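Local coordinates for translocator protein BipD (PDB 3NFT) that is a type III secretion translocator required for invasion of epithelial cells and probably regulates secretion of BipB and BipC and their insertion into the target cell membrane, at residues L59-A73 with S159-M173. Sequence-based numbering, arbitrary orientation.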
ATOM      1  N   LEU A  59      24.692 -23.119 -38.080  1.00 14.19           N
ATOM      2  CA  LEU A  59      25.633 -22.765 -39.118  1.00 15.04           C
ATOM      3  C   LEU A  59      25.830 -23.923 -40.094  1.00 15.35           C
ATOM      4  O   LEU A  59      25.532 -25.072 -39.769  1.00 16.21           O
ATOM      5  CB  LEU A  59      26.989 -22.350 -38.503  1.00 15.22           C
ATOM      6  CG  LEU A  59      26.958 -21.114 -37.595  1.00 15.64           C
ATOM      7  CD1 LEU A  59      28.371 -20.600 -37.293  1.00 16.38           C
ATOM      8  CD2 LEU A  59      26.131 -19.966 -38.082  1.00 16.01           C
ATOM      9  N   PRO A  60      26.353 -23.634 -41.299  1.00 15.88           N
ATOM     10  CA  PRO A  60      26.718 -24.703 -42.210  1.00 17.02           C
ATOM     11  C   PRO A  60      27.729 -25.671 -41.582  1.00 18.24           C
ATOM     12  O   PRO A  60      28.379 -25.333 -40.598  1.00 17.93           O
ATOM     13  CB  PRO A  60      27.331 -23.956 -43.406  1.00 17.17           C
ATOM     14  CG  PRO A  60      26.954 -22.534 -43.250  1.00 17.69           C
ATOM     15  CD  PRO A  60      26.693 -22.304 -41.830  1.00 16.20           C
ATOM     16  N   ASP A  61      27.818 -26.882 -42.109  1.00 20.28           N
ATOM     17  CA  ASP A  61      28.752 -27.847 -41.607  1.00 22.55           C
ATOM     18  C   ASP A  61      29.095 -28.810 -42.731  1.00 24.38           C
ATOM     19  O   ASP A  61      28.564 -28.701 -43.843  1.00 23.85           O
ATOM     20  CB  ASP A  61      28.144 -28.564 -40.384  1.00 23.18           C
ATOM     21  CG  ASP A  61      29.197 -29.036 -39.373  1.00 24.89           C
ATOM     22  OD1 ASP A  61      30.402 -29.133 -39.718  1.00 26.56           O
ATOM     23  OD2 ASP A  61      28.802 -29.329 -38.219  1.00 28.41           O
ATOM     24  N   ARG A  62      30.026 -29.710 -42.444  1.00 26.82           N
ATOM     25  CA  ARG A  62      30.376 -30.799 -43.321  1.00 29.71           C
ATOM     26  C   ARG A  62      30.277 -32.045 -42.449  1.00 32.17           C
ATOM     27  O   ARG A  62      31.045 -32.208 -41.504  1.00 31.51           O
ATOM     28  CB  ARG A  62      31.795 -30.606 -43.852  1.00 30.63           C
ATOM     29  CG  ARG A  62      32.250 -31.635 -44.853  1.00 33.38           C
ATOM     30  CD  ARG A  62      32.003 -31.162 -46.256  1.00 36.77           C
ATOM     31  NE  ARG A  62      33.029 -30.235 -46.747  1.00 37.53           N
ATOM     32  CZ  ARG A  62      33.081 -29.816 -48.009  1.00 38.29           C
ATOM     33  NH1 ARG A  62      32.179 -30.238 -48.889  1.00 37.91           N
ATOM     34  NH2 ARG A  62      34.032 -28.985 -48.407  1.00 39.60           N
ATOM     35  N   ILE A  63      29.302 -32.910 -42.757  1.00 35.36           N
ATOM     36  CA  ILE A  63      29.007 -34.086 -41.938  1.00 38.41           C
ATOM     37  C   ILE A  63      29.350 -35.338 -42.748  1.00 40.08           C
ATOM     38  O   ILE A  63      28.778 -35.561 -43.817  1.00 40.04           O
ATOM     39  CB  ILE A  63      27.516 -34.114 -41.489  1.00 39.20           C
ATOM     40  CG1 ILE A  63      27.211 -35.343 -40.621  1.00 41.14           C
ATOM     41  CG2 ILE A  63      26.578 -34.086 -42.687  1.00 40.47           C
ATOM     42  CD1 ILE A  63      27.871 -35.317 -39.248  1.00 42.76           C
ATOM     43  N   ASP A  64      30.307 -36.123 -42.253  1.00 41.77           N
ATOM     44  CA  ASP A  64      30.848 -37.266 -42.997  1.00 43.05           C
ATOM     45  C   ASP A  64      31.186 -36.894 -44.454  1.00 42.61           C
ATOM     46  O   ASP A  64      30.975 -37.686 -45.380  1.00 42.79           O
ATOM     47  CB  ASP A  64      29.878 -38.462 -42.938  1.00 43.90           C
ATOM     48  CG  ASP A  64      29.736 -39.040 -41.533  1.00 46.05           C
ATOM     49  OD1 ASP A  64      30.642 -38.844 -40.696  1.00 47.70           O
ATOM     50  OD2 ASP A  64      28.713 -39.708 -41.266  1.00 48.93           O
ATOM     51  N   GLY A  65      31.708 -35.680 -44.645  1.00 41.37           N
ATOM     52  CA  GLY A  65      32.152 -35.220 -45.961  1.00 40.11           C
ATOM     53  C   GLY A  65      31.182 -34.436 -46.841  1.00 38.65           C
ATOM     54  O   GLY A  65      31.615 -33.842 -47.830  1.00 39.23           O
ATOM     55  N   ARG A  66      29.886 -34.441 -46.526  0.55 36.99           N
ATOM     56  CA  ARG A  66      28.922 -33.695 -47.348  0.55 35.45           C
ATOM     57  C   ARG A  66      28.546 -32.356 -46.706  0.55 33.91           C
ATOM     58  O   ARG A  66      28.275 -32.285 -45.506  0.55 33.12           O
ATOM     59  CB  ARG A  66      27.676 -34.537 -47.673  0.55 35.44           C
ATOM     60  CG  ARG A  66      26.690 -34.754 -46.529  0.55 35.58           C
ATOM     61  CD  ARG A  66      25.735 -35.907 -46.861  0.55 35.31           C
ATOM     62  NE  ARG A  66      26.459 -37.177 -46.956  0.55 34.79           N
ATOM     63  CZ  ARG A  66      26.776 -37.953 -45.922  0.55 35.07           C
ATOM     64  NH1 ARG A  66      26.428 -37.621 -44.683  0.55 34.67           N
ATOM     65  NH2 ARG A  66      27.443 -39.082 -46.131  0.55 35.58           N
ATOM     66  N   PHE A  67      28.541 -31.312 -47.531  1.00 32.58           N
ATOM     67  CA  PHE A  67      28.226 -29.941 -47.094  1.00 30.69           C
ATOM     68  C   PHE A  67      26.744 -29.882 -46.779  1.00 28.59           C
ATOM     69  O   PHE A  67      25.915 -30.360 -47.563  1.00 28.64           O
ATOM     70  CB  PHE A  67      28.567 -28.909 -48.174  1.00 30.97           C
ATOM     71  CG  PHE A  67      28.342 -27.476 -47.744  1.00 30.80           C
ATOM     72  CD1 PHE A  67      29.326 -26.781 -47.068  1.00 30.81           C
ATOM     73  CD2 PHE A  67      27.146 -26.828 -48.022  1.00 31.51           C
ATOM     74  CE1 PHE A  67      29.127 -25.462 -46.669  1.00 30.21           C
ATOM     75  CE2 PHE A  67      26.935 -25.516 -47.624  1.00 31.12           C
ATOM     76  CZ  PHE A  67      27.940 -24.833 -46.937  1.00 30.54           C
ATOM     77  N   VAL A  68      26.424 -29.348 -45.614  1.00 25.73           N
ATOM     78  CA  VAL A  68      25.060 -29.235 -45.151  1.00 25.15           C
ATOM     79  C   VAL A  68      24.790 -27.757 -44.932  1.00 24.23           C
ATOM     80  O   VAL A  68      25.516 -27.083 -44.189  1.00 22.90           O
ATOM     81  CB  VAL A  68      24.860 -30.049 -43.871  1.00 25.33           C
ATOM     82  CG1 VAL A  68      23.459 -29.842 -43.298  1.00 26.88           C
ATOM     83  CG2 VAL A  68      25.106 -31.531 -44.152  1.00 28.15           C
ATOM     84  N   ASP A  69      23.794 -27.220 -45.625  1.00 23.64           N
ATOM     85  CA  ASP A  69      23.469 -25.810 -45.456  1.00 23.77           C
ATOM     86  C   ASP A  69      23.044 -25.586 -44.011  1.00 22.57           C
ATOM     87  O   ASP A  69      22.509 -26.476 -43.343  1.00 23.42           O
ATOM     88  CB  ASP A  69      22.354 -25.367 -46.420  1.00 25.14           C
ATOM     89  CG  ASP A  69      22.858 -25.142 -47.847  1.00 28.24           C
ATOM     90  OD1 ASP A  69      23.627 -24.183 -48.111  1.00 31.57           O
ATOM     91  OD2 ASP A  69      22.436 -25.902 -48.732  1.00 30.75           O
ATOM     92  N   GLY A  70      23.300 -24.392 -43.510  1.00 20.28           N
ATOM     93  CA  GLY A  70      22.840 -24.041 -42.181  1.00 19.16           C
ATOM     94  C   GLY A  70      21.331 -23.822 -42.172  1.00 17.82           C
ATOM     95  O   GLY A  70      20.666 -24.004 -43.197  1.00 19.94           O
ATOM     96  N   ARG A  71      20.802 -23.434 -41.029  1.00 14.76           N
ATOM     97  CA  ARG A  71      19.415 -23.014 -40.906  1.00 13.44           C
ATOM     98  C   ARG A  71      19.405 -21.599 -40.353  1.00 11.61           C
ATOM     99  O   ARG A  71      20.050 -21.336 -39.342  1.00 10.80           O
ATOM    100  CB  ARG A  71      18.620 -23.928 -39.974  1.00 14.47           C
ATOM    101  CG  ARG A  71      17.165 -23.504 -39.875  1.00 18.81           C
ATOM    102  CD  ARG A  71      16.324 -24.381 -38.966  1.00 24.58           C
ATOM    103  NE  ARG A  71      14.903 -24.216 -39.258  1.00 28.55           N
ATOM    104  CZ  ARG A  71      14.120 -23.225 -38.847  1.00 31.62           C
ATOM    105  NH1 ARG A  71      14.588 -22.222 -38.115  1.00 31.39           N
ATOM    106  NH2 ARG A  71      12.833 -23.229 -39.200  1.00 33.94           N
ATOM    107  N   ARG A  72      18.730 -20.701 -41.060  1.00 10.33           N
ATOM    108  CA  ARG A  72      18.564 -19.303 -40.660  1.00  9.71           C
ATOM    109  C   ARG A  72      17.248 -19.122 -39.910  1.00  9.16           C
ATOM    110  O   ARG A  72      16.353 -19.972 -39.985  1.00 10.42           O
ATOM    111  CB  ARG A  72      18.646 -18.413 -41.887  1.00 10.72           C
ATOM    112  CG  ARG A  72      20.067 -18.466 -42.505  1.00 12.89           C
ATOM    113  CD  ARG A  72      20.117 -17.960 -43.868  1.00 16.92           C
ATOM    114  NE  ARG A  72      21.283 -18.415 -44.652  1.00 17.57           N
ATOM    115  CZ  ARG A  72      22.185 -17.652 -45.251  1.00 22.02           C
ATOM    116  NH1 ARG A  72      22.123 -16.320 -45.201  1.00 24.82           N
ATOM    117  NH2 ARG A  72      23.162 -18.241 -45.936  1.00 18.70           N
ATOM    118  N   ALA A  73      17.122 -17.990 -39.220  1.00  8.33           N
ATOM    119  CA  ALA A  73      16.000 -17.694 -38.374  1.00  7.69           C
ATOM    120  C   ALA A  73      14.909 -16.918 -39.099  1.00  7.99           C
ATOM    121  O   ALA A  73      15.186 -15.925 -39.771  1.00  8.79           O
ATOM    122  CB  ALA A  73      16.492 -16.869 -37.127  1.00  9.08           C
ATOM    123  N   SER A 159      22.130 -15.433 -38.863  1.00  8.92           N
ATOM    124  CA  SER A 159      21.562 -15.858 -40.139  1.00  9.06           C
ATOM    125  C   SER A 159      22.383 -15.234 -41.289  1.00  9.03           C
ATOM    126  O   SER A 159      22.835 -15.933 -42.185  1.00  9.63           O
ATOM    127  CB  SER A 159      20.110 -15.433 -40.226  1.00  9.67           C
ATOM    128  OG  SER A 159      19.336 -16.029 -39.206  1.00 10.18           O
ATOM    129  N   LYS A 160      22.567 -13.917 -41.250  1.00  9.76           N
ATOM    130  CA  LYS A 160      23.308 -13.193 -42.275  1.00 10.28           C
ATOM    131  C   LYS A 160      24.727 -13.703 -42.450  1.00  9.47           C
ATOM    132  O   LYS A 160      25.226 -13.801 -43.576  1.00 10.05           O
ATOM    133  CB  LYS A 160      23.353 -11.702 -41.940  1.00 10.78           C
ATOM    134  CG  LYS A 160      22.070 -10.978 -42.141  1.00 15.95           C
ATOM    135  CD  LYS A 160      22.205  -9.499 -41.794  1.00 21.59           C
ATOM    136  CE  LYS A 160      21.184  -8.654 -42.510  1.00 26.69           C
ATOM    137  NZ  LYS A 160      19.785  -9.039 -42.188  1.00 29.24           N
ATOM    138  N   LEU A 161      25.376 -14.078 -41.346  1.00  9.00           N
ATOM    139  CA  LEU A 161      26.787 -14.458 -41.410  1.00  8.72           C
ATOM    140  C   LEU A 161      27.017 -15.733 -42.179  1.00  9.29           C
ATOM    141  O   LEU A 161      28.094 -15.986 -42.667  1.00 10.79           O
ATOM    142  CB  LEU A 161      27.422 -14.530 -40.021  1.00  8.95           C
ATOM    143  CG  LEU A 161      27.005 -15.638 -39.047  1.00 10.90           C
ATOM    144  CD1 LEU A 161      27.736 -16.935 -39.386  1.00 11.84           C
ATOM    145  CD2 LEU A 161      27.310 -15.225 -37.579  1.00 11.75           C
ATOM    146  N   GLN A 162      25.953 -16.534 -42.331  1.00  9.11           N
ATOM    147  CA  GLN A 162      26.047 -17.804 -43.046  1.00  8.51           C
ATOM    148  C   GLN A 162      26.372 -17.597 -44.529  1.00  8.67           C
ATOM    149  O   GLN A 162      26.855 -18.519 -45.185  1.00 10.96           O
ATOM    150  CB  GLN A 162      24.753 -18.606 -42.854  1.00  9.64           C
ATOM    151  CG  GLN A 162      24.552 -18.964 -41.411  1.00  9.88           C
ATOM    152  CD  GLN A 162      23.336 -19.854 -41.194  1.00 10.78           C
ATOM    153  OE1 GLN A 162      23.001 -20.672 -42.047  1.00 14.00           O
ATOM    154  NE2 GLN A 162      22.673 -19.671 -40.064  1.00 11.21           N
ATOM    155  N   ASP A 163      26.122 -16.393 -45.039  1.00  8.93           N
ATOM    156  CA  ASP A 163      26.469 -16.094 -46.425  1.00  9.59           C
ATOM    157  C   ASP A 163      27.979 -16.103 -46.617  1.00  9.52           C
ATOM    158  O   ASP A 163      28.472 -16.155 -47.754  1.00 11.70           O
ATOM    159  CB  ASP A 163      25.976 -14.719 -46.838  1.00 10.88           C
ATOM    160  CG  ASP A 163      24.488 -14.643 -47.097  1.00 13.79           C
ATOM    161  OD1 ASP A 163      23.992 -13.522 -47.307  1.00 19.14           O
ATOM    162  OD2 ASP A 163      23.817 -15.677 -47.136  1.00 17.16           O
ATOM    163  N   TYR A 164      28.706 -15.996 -45.508  1.00 10.27           N
ATOM    164  CA  TYR A 164      30.163 -15.898 -45.550  1.00  9.93           C
ATOM    165  C   TYR A 164      30.877 -17.190 -45.173  1.00 10.20           C
ATOM    166  O   TYR A 164      32.100 -17.209 -44.964  1.00 11.31           O
ATOM    167  CB  TYR A 164      30.604 -14.718 -44.683  1.00  9.85           C
ATOM    168  CG  TYR A 164      30.160 -13.402 -45.227  1.00 11.93           C
ATOM    169  CD1 TYR A 164      29.249 -12.616 -44.543  1.00 14.84           C
ATOM    170  CD2 TYR A 164      30.652 -12.934 -46.440  1.00 13.99           C
ATOM    171  CE1 TYR A 164      28.820 -11.387 -45.059  1.00 17.99           C
ATOM    172  CE2 TYR A 164      30.228 -11.705 -46.965  1.00 17.02           C
ATOM    173  CZ  TYR A 164      29.318 -10.948 -46.275  1.00 19.69           C
ATOM    174  OH  TYR A 164      28.916  -9.721 -46.780  1.00 23.10           O
ATOM    175  N   ILE A 165      30.123 -18.291 -45.087  1.00 10.07           N
ATOM    176  CA  ILE A 165      30.683 -19.595 -44.881  1.00 10.42           C
ATOM    177  C   ILE A 165      30.270 -20.440 -46.058  1.00 11.70           C
ATOM    178  O   ILE A 165      29.060 -20.505 -46.385  1.00 13.34           O
ATOM    179  CB  ILE A 165      30.151 -20.219 -43.573  1.00 11.08           C
ATOM    180  CG1 ILE A 165      30.548 -19.334 -42.377  1.00 10.47           C
ATOM    181  CG2 ILE A 165      30.590 -21.667 -43.438  1.00 11.49           C
ATOM    182  CD1 ILE A 165      29.842 -19.673 -41.096  1.00 13.50           C
ATOM    183  N   SER A 166      31.232 -21.106 -46.668  1.00 12.80           N
ATOM    184  CA  SER A 166      30.952 -21.928 -47.843  1.00 14.51           C
ATOM    185  C   SER A 166      31.879 -23.127 -47.947  1.00 15.90           C
ATOM    186  O   SER A 166      32.912 -23.195 -47.278  1.00 15.53           O
ATOM    187  CB  SER A 166      31.048 -21.059 -49.084  1.00 14.98           C
ATOM    188  OG  SER A 166      32.366 -20.566 -49.284  1.00 18.03           O
ATOM    189  N   ALA A 167      31.510 -24.078 -48.794  1.00 18.65           N
ATOM    190  CA  ALA A 167      32.350 -25.218 -49.104  1.00 19.78           C
ATOM    191  C   ALA A 167      33.535 -24.790 -49.955  1.00 22.70           C
ATOM    192  O   ALA A 167      33.378 -24.047 -50.936  1.00 22.37           O
ATOM    193  CB  ALA A 167      31.521 -26.297 -49.878  1.00 19.91           C
ATOM    194  N   LYS A 168      34.715 -25.296 -49.596  1.00 25.66           N
ATOM    195  CA  LYS A 168      35.939 -25.096 -50.372  1.00 29.03           C
ATOM    196  C   LYS A 168      36.510 -26.480 -50.651  1.00 31.57           C
ATOM    197  O   LYS A 168      36.629 -27.295 -49.741  1.00 31.94           O
ATOM    198  CB  LYS A 168      36.947 -24.261 -49.567  1.00 29.05           C
ATOM    199  CG  LYS A 168      38.275 -23.968 -50.274  1.00 30.32           C
ATOM    200  CD  LYS A 168      38.117 -22.882 -51.294  1.00 32.39           C
ATOM    201  CE  LYS A 168      39.364 -22.702 -52.117  1.00 33.93           C
ATOM    202  NZ  LYS A 168      39.149 -21.628 -53.116  1.00 35.45           N
ATOM    203  N   ASP A 169      36.881 -26.759 -51.893  1.00 35.36           N
ATOM    204  CA  ASP A 169      37.514 -28.041 -52.218  1.00 37.75           C
ATOM    205  C   ASP A 169      36.524 -29.153 -51.889  1.00 39.57           C
ATOM    206  O   ASP A 169      35.325 -28.917 -51.816  1.00 40.70           O
ATOM    207  CB  ASP A 169      38.822 -28.239 -51.420  1.00 38.19           C
ATOM    208  CG  ASP A 169      39.751 -27.052 -51.506  1.00 39.66           C
ATOM    209  OD1 ASP A 169      39.955 -26.508 -52.620  1.00 40.84           O
ATOM    210  OD2 ASP A 169      40.288 -26.666 -50.448  1.00 41.10           O
ATOM    211  N   ASP A 170      37.018 -30.358 -51.656  1.00 41.27           N
ATOM    212  CA  ASP A 170      36.132 -31.474 -51.343  1.00 42.00           C
ATOM    213  C   ASP A 170      35.968 -31.682 -49.845  1.00 40.17           C
ATOM    214  O   ASP A 170      35.025 -32.344 -49.409  1.00 40.27           O
ATOM    215  CB  ASP A 170      36.668 -32.731 -52.022  1.00 43.05           C
ATOM    216  CG  ASP A 170      36.771 -32.563 -53.532  1.00 46.12           C
ATOM    217  OD1 ASP A 170      35.715 -32.624 -54.213  1.00 49.08           O
ATOM    218  OD2 ASP A 170      37.903 -32.352 -54.032  1.00 48.44           O
ATOM    219  N   LYS A 171      36.870 -31.094 -49.060  1.00 37.32           N
ATOM    220  CA  LYS A 171      36.943 -31.370 -47.630  1.00 35.84           C
ATOM    221  C   LYS A 171      37.168 -30.141 -46.741  1.00 32.07           C
ATOM    222  O   LYS A 171      37.303 -30.278 -45.522  1.00 33.43           O
ATOM    223  CB  LYS A 171      38.024 -32.428 -47.348  1.00 37.17           C
ATOM    224  CG  LYS A 171      39.027 -32.668 -48.488  1.00 40.36           C
ATOM    225  CD  LYS A 171      39.945 -31.457 -48.770  1.00 42.81           C
ATOM    226  CE  LYS A 171      40.700 -31.659 -50.083  1.00 44.04           C
ATOM    227  NZ  LYS A 171      41.585 -30.516 -50.466  1.00 44.59           N
ATOM    228  N   ASN A 172      37.190 -28.949 -47.333  1.00 26.86           N
ATOM    229  CA  ASN A 172      37.474 -27.736 -46.569  1.00 22.75           C
ATOM    230  C   ASN A 172      36.284 -26.790 -46.537  1.00 20.48           C
ATOM    231  O   ASN A 172      35.302 -26.978 -47.264  1.00 20.72           O
ATOM    232  CB  ASN A 172      38.707 -27.022 -47.133  1.00 22.40           C
ATOM    233  CG  ASN A 172      39.986 -27.871 -47.056  1.00 23.60           C
ATOM    234  OD1 ASN A 172      40.740 -27.953 -48.028  1.00 27.56           O
ATOM    235  ND2 ASN A 172      40.241 -28.475 -45.914  1.00 24.78           N
ATOM    236  N   MET A 173      36.340 -25.826 -45.626  1.00 17.24           N
ATOM    237  CA  MET A 173      35.354 -24.765 -45.470  1.00 16.66           C
ATOM    238  C   MET A 173      36.081 -23.438 -45.638  1.00 15.42           C
ATOM    239  O   MET A 173      37.224 -23.284 -45.201  1.00 17.05           O
ATOM    240  CB  MET A 173      34.730 -24.796 -44.080  1.00 17.17           C
ATOM    241  CG  MET A 173      34.026 -26.082 -43.735  1.00 19.80           C
ATOM    242  SD  MET A 173      32.520 -26.308 -44.698  1.00 22.35           S
ATOM    243  CE  MET A 173      31.305 -25.358 -43.827  1.00 25.12           C
TER
HETATM  244  O   HOH W   1      32.322 -29.543 -51.611  1.00 42.28           O
HETATM  245  O   HOH W   2      23.815 -21.928 -44.448  1.00 28.93           O
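Arg72 and Gln162 run antiparallel along one another, their guanidinium and amide planes 46° apart. Gln162 CB lies over one guanidinium face, displaced to its border, while both terminal nitrogens of Arg72 converge end-on on a single oxygen of Asp163: NH1 at 2.7 Å and NH2 at 2.9 Å from OD2. These approaches come from the same side of the carboxylate plane, and they make a salt bridge. Gln162 points its amide at the backbone of the other segment. Its NE2 gives a nearly straight bond (177°) to Arg71 O, entering from above the carbonyl plane, and also bonds Met158 O; its OE1 reaches Gly70 N through a water. Ser159 OG accepts from Ala73 N at 3.0 Å and is itself bonded to Ala155 O. The contact sets the beta hairpin 61-68, closed by a type I' turn, and its following loop against the C-terminal part of the long helix that begins at residue 121 and the hairpin of strands 165-168 and 172-175. Between the polar ends, Pro60 CG packs on Ile165 CG2 at 3.7 Å. Met173 brings SD to the Phe67 ring edge, 5.1 Å from the centroid, a Met-aromatic contact; Ala167 CB meets Phe67 CD1 at 3.6 Å. Arg62 starts with CG anti to the backbone N (chi1 -176°), then bends twice, which turns its guanidinium to the tip of the second hairpin. There NH2 donates to Asn172 O (2.6 Å), which also accepts from Lys168 N, Asp170 O sits over the guanidinium centre, and a water joins NH1 to Asp169 O.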